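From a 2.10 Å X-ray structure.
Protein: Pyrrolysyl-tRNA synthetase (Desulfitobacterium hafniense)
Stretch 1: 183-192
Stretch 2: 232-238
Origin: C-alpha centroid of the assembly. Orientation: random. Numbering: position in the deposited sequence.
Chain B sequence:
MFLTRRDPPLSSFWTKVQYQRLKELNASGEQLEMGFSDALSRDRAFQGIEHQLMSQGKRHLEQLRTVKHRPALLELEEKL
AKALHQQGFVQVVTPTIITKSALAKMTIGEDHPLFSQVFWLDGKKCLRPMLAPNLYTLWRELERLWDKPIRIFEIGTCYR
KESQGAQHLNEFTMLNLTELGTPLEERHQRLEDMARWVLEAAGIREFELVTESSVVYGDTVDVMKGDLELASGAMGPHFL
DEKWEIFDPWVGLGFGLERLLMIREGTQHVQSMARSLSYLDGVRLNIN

Stretch 1, residues 183-192: PLEERHQRLE
Stretch 2, residues 232-238: SGAMGPH

Helix 187-192 of pyrrolysyl-tRNA synthetase packs against the strand that enters stretch 2 from earlier in the chain and runs through Met-235, the two running roughly antiparallel (152° between their N-to-C directions) with axes 9.7 Å apart at closest approach. The register agrees with that direction: Leu-184 CA lies 8.5 Å from Gly-236 CA, Arg-187 CA 7.3 Å from Met-235 CA, and Leu-191 CA 6.9 Å from Gly-233 CA. The contact buries 349 Å², both sides summed.

Pro-183 (phi/psi -65/128, C-gamma exo) leads into the turn before the helix and stays out of reach of the strand; Pro-183 O accepts from Glu-186 N at 2.7 Å. Leu-184 (-39/-54) is an mt rotamer whose CA-to-CB bond points sideways, yet its end comes nearer, bringing Leu-184 CD2 to 3.8 Å from Pro-237 CD. Pro-237 (-56/132, C-gamma exo) follows a cis peptide bond. Glu-185 (-62/-13, chi1 p) makes no contact with the strand. Glu-186 (-109/0, chi1 m, chi2 t) is also out of reach, Glu-186 OE2 forming a salt bridge with Arg-190 NH1 at 2.9 Å, four residues on.

Arg-187 (-51/-56) is the polar centre of the contact. Its CA-to-CB bond points toward the strand, and chi angles of -68°, 179°, -62° and 176° carry the guanidinium alongside Met-235. Two hydrogen bonds fix the group: Arg-187 NE donates to Leu-184 O at 3.1 Å, within its own stretch, while Arg-187 NH1 donates across to Gly-236 O at 2.9 Å with an N-H...O angle of 154°. Gly-236 O sits at the guanidinium edge, near its plane, whereas Met-235 SD lies over one face. Lower on the same side chain, Arg-187 CD packs 3.4 Å from Met-235 CG, so the aliphatic part of the arginine adds to the contact.

His-188 (-56/-35; chi1 -68°, chi2 -76°) starts sideways, but its ring approaches the methionine. Met-235 CE stands 3.5 Å from the centroid of the His-188 ring, 15° off the normal, a CH-pi contact over the face; Met-235 SD is 4.4 Å from the same His-188 centroid, 25° off. Met-235 (-146/143) points toward the helix with chi angles of -169°, 180° and -78°: the extended first two torsions carry the sulfur outward, and the m turn at chi3 places the methyl over the imidazole.

Gln-189 (-77/-31, chi1 t, chi2 p) and Arg-190 (-66/-48, chi1 m, chi2 m) do not touch the strand. Leu-191 (-53/-41, mt), buried, points toward it. Leu-191 CD1 lies 3.9 Å from Met-235 CE and 3.9 Å from Ala-234 O, while Leu-191 CD2 is 4.5 Å from Gly-233 CA. Gly-233 (-113/149) leaves room here: an ideal CB on Gly-233 would stand a tight 3.2 Å from Leu-191 CD2. Between Gly-233 and Met-235, Ala-234 (-122/176) points its CB away. Glu-192 (-62/-51, chi1 m, chi2 t) ends the stretch out of reach, although the helix continues.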

# COMPACT_ATOMS: atom_id res chain seq x y z
N PRO B 183 9.72 -29.62 -0.50
CA PRO B 183 10.60 -30.79 -0.41
C PRO B 183 11.99 -30.33 -0.84
O PRO B 183 12.13 -29.71 -1.90
CB PRO B 183 10.00 -31.76 -1.44
CG PRO B 183 8.56 -31.32 -1.54
CD PRO B 183 8.66 -29.83 -1.50
N LEU B 184 13.01 -30.59 -0.03
CA LEU B 184 14.38 -30.17 -0.36
C LEU B 184 14.74 -30.30 -1.84
O LEU B 184 15.17 -29.34 -2.47
CB LEU B 184 15.40 -30.97 0.46
CG LEU B 184 15.54 -30.68 1.96
CD1 LEU B 184 16.55 -31.65 2.56
CD2 LEU B 184 15.96 -29.25 2.18
N GLU B 185 14.55 -31.50 -2.37
CA GLU B 185 14.87 -31.80 -3.76
C GLU B 185 14.10 -30.98 -4.79
O GLU B 185 14.46 -30.97 -5.97
CB GLU B 185 14.66 -33.28 -4.04
CG GLU B 185 13.21 -33.70 -4.04
CD GLU B 185 12.95 -34.88 -3.12
OE1 GLU B 185 13.60 -35.93 -3.31
OE2 GLU B 185 12.09 -34.75 -2.22
N GLU B 186 13.04 -30.30 -4.36
CA GLU B 186 12.24 -29.50 -5.29
C GLU B 186 12.39 -27.99 -5.11
O GLU B 186 11.79 -27.21 -5.84
CB GLU B 186 10.77 -29.88 -5.19
CG GLU B 186 10.50 -31.36 -5.45
CD GLU B 186 9.03 -31.72 -5.39
OE1 GLU B 186 8.73 -32.93 -5.36
OE2 GLU B 186 8.18 -30.81 -5.37
N ARG B 187 13.20 -27.58 -4.14
CA ARG B 187 13.40 -26.15 -3.87
C ARG B 187 13.76 -25.33 -5.10
O ARG B 187 13.08 -24.36 -5.43
CB ARG B 187 14.46 -25.97 -2.79
CG ARG B 187 14.01 -26.45 -1.42
CD ARG B 187 15.10 -26.27 -0.38
NE ARG B 187 16.29 -27.05 -0.71
CZ ARG B 187 17.41 -27.03 -0.01
NH1 ARG B 187 17.52 -26.27 1.07
NH2 ARG B 187 18.45 -27.77 -0.40
N HIS B 188 14.83 -25.72 -5.79
CA HIS B 188 15.28 -25.00 -6.98
C HIS B 188 14.19 -24.90 -8.06
O HIS B 188 14.11 -23.89 -8.76
CB HIS B 188 16.53 -25.67 -7.55
CG HIS B 188 17.74 -25.52 -6.68
ND1 HIS B 188 18.46 -24.35 -6.60
CD2 HIS B 188 18.34 -26.39 -5.82
CE1 HIS B 188 19.45 -24.50 -5.73
NE2 HIS B 188 19.40 -25.73 -5.25
N GLN B 189 13.36 -25.93 -8.18
CA GLN B 189 12.28 -25.91 -9.17
C GLN B 189 11.11 -25.03 -8.73
O GLN B 189 10.43 -24.44 -9.56
CB GLN B 189 11.79 -27.34 -9.46
CG GLN B 189 10.51 -27.42 -10.30
CD GLN B 189 10.66 -26.82 -11.70
OE1 GLN B 189 11.32 -27.38 -12.57
NE2 GLN B 189 10.04 -25.66 -11.91
N ARG B 190 10.88 -24.94 -7.42
CA ARG B 190 9.80 -24.08 -6.93
C ARG B 190 10.14 -22.63 -7.22
O ARG B 190 9.31 -21.88 -7.73
CB ARG B 190 9.61 -24.25 -5.42
CG ARG B 190 8.67 -25.35 -5.03
CD ARG B 190 7.27 -25.15 -5.59
NE ARG B 190 6.32 -26.00 -4.89
CZ ARG B 190 6.44 -27.32 -4.77
NH1 ARG B 190 7.47 -27.95 -5.32
NH2 ARG B 190 5.54 -28.01 -4.07
N LEU B 191 11.37 -22.24 -6.89
CA LEU B 191 11.81 -20.89 -7.15
C LEU B 191 11.59 -20.57 -8.63
O LEU B 191 11.14 -19.48 -8.97
CB LEU B 191 13.29 -20.73 -6.78
CG LEU B 191 13.52 -20.64 -5.26
CD1 LEU B 191 15.00 -20.45 -4.96
CD2 LEU B 191 12.71 -19.48 -4.67
N GLU B 192 11.88 -21.54 -9.50
CA GLU B 192 11.67 -21.36 -10.93
C GLU B 192 10.19 -21.14 -11.20
O GLU B 192 9.81 -20.19 -11.89
CB GLU B 192 12.13 -22.59 -11.73
CG GLU B 192 13.61 -22.63 -12.07
CD GLU B 192 13.90 -23.64 -13.18
OE1 GLU B 192 13.57 -24.84 -13.01
OE2 GLU B 192 14.46 -23.23 -14.22
N SER B 232 15.18 -11.57 -6.31
CA SER B 232 16.12 -12.39 -5.56
C SER B 232 15.37 -13.39 -4.69
O SER B 232 14.49 -13.02 -3.92
CB SER B 232 17.01 -11.51 -4.69
OG SER B 232 17.78 -10.65 -5.50
N GLY B 233 15.72 -14.67 -4.83
CA GLY B 233 15.07 -15.71 -4.06
C GLY B 233 16.04 -16.34 -3.08
O GLY B 233 17.24 -16.39 -3.35
N ALA B 234 15.54 -16.81 -1.94
CA ALA B 234 16.38 -17.44 -0.93
C ALA B 234 15.86 -18.85 -0.68
O ALA B 234 14.82 -19.24 -1.22
CB ALA B 234 16.38 -16.62 0.36
N MET B 235 16.55 -19.60 0.16
CA MET B 235 16.20 -20.99 0.41
C MET B 235 16.45 -21.45 1.85
O MET B 235 17.43 -21.06 2.47
CB MET B 235 17.02 -21.84 -0.56
CG MET B 235 16.66 -23.29 -0.70
SD MET B 235 17.79 -24.03 -1.92
CE MET B 235 17.07 -23.44 -3.45
N GLY B 236 15.57 -22.30 2.36
CA GLY B 236 15.73 -22.84 3.70
C GLY B 236 15.91 -24.36 3.64
O GLY B 236 15.49 -24.98 2.66
N PRO B 237 16.50 -24.99 4.67
CA PRO B 237 17.03 -24.41 5.90
C PRO B 237 18.06 -23.32 5.66
O PRO B 237 18.99 -23.48 4.87
CB PRO B 237 17.63 -25.61 6.62
CG PRO B 237 16.75 -26.75 6.15
CD PRO B 237 16.66 -26.46 4.68
N HIS B 238 17.87 -22.20 6.35
CA HIS B 238 18.74 -21.03 6.25
C HIS B 238 19.36 -20.76 7.62
O HIS B 238 18.89 -21.26 8.63
CB HIS B 238 17.90 -19.84 5.78
CG HIS B 238 18.69 -18.59 5.53
ND1 HIS B 238 19.31 -17.88 6.54
CD2 HIS B 238 18.94 -17.91 4.39
CE1 HIS B 238 19.92 -16.83 6.03
NE2 HIS B 238 19.71 -16.82 4.72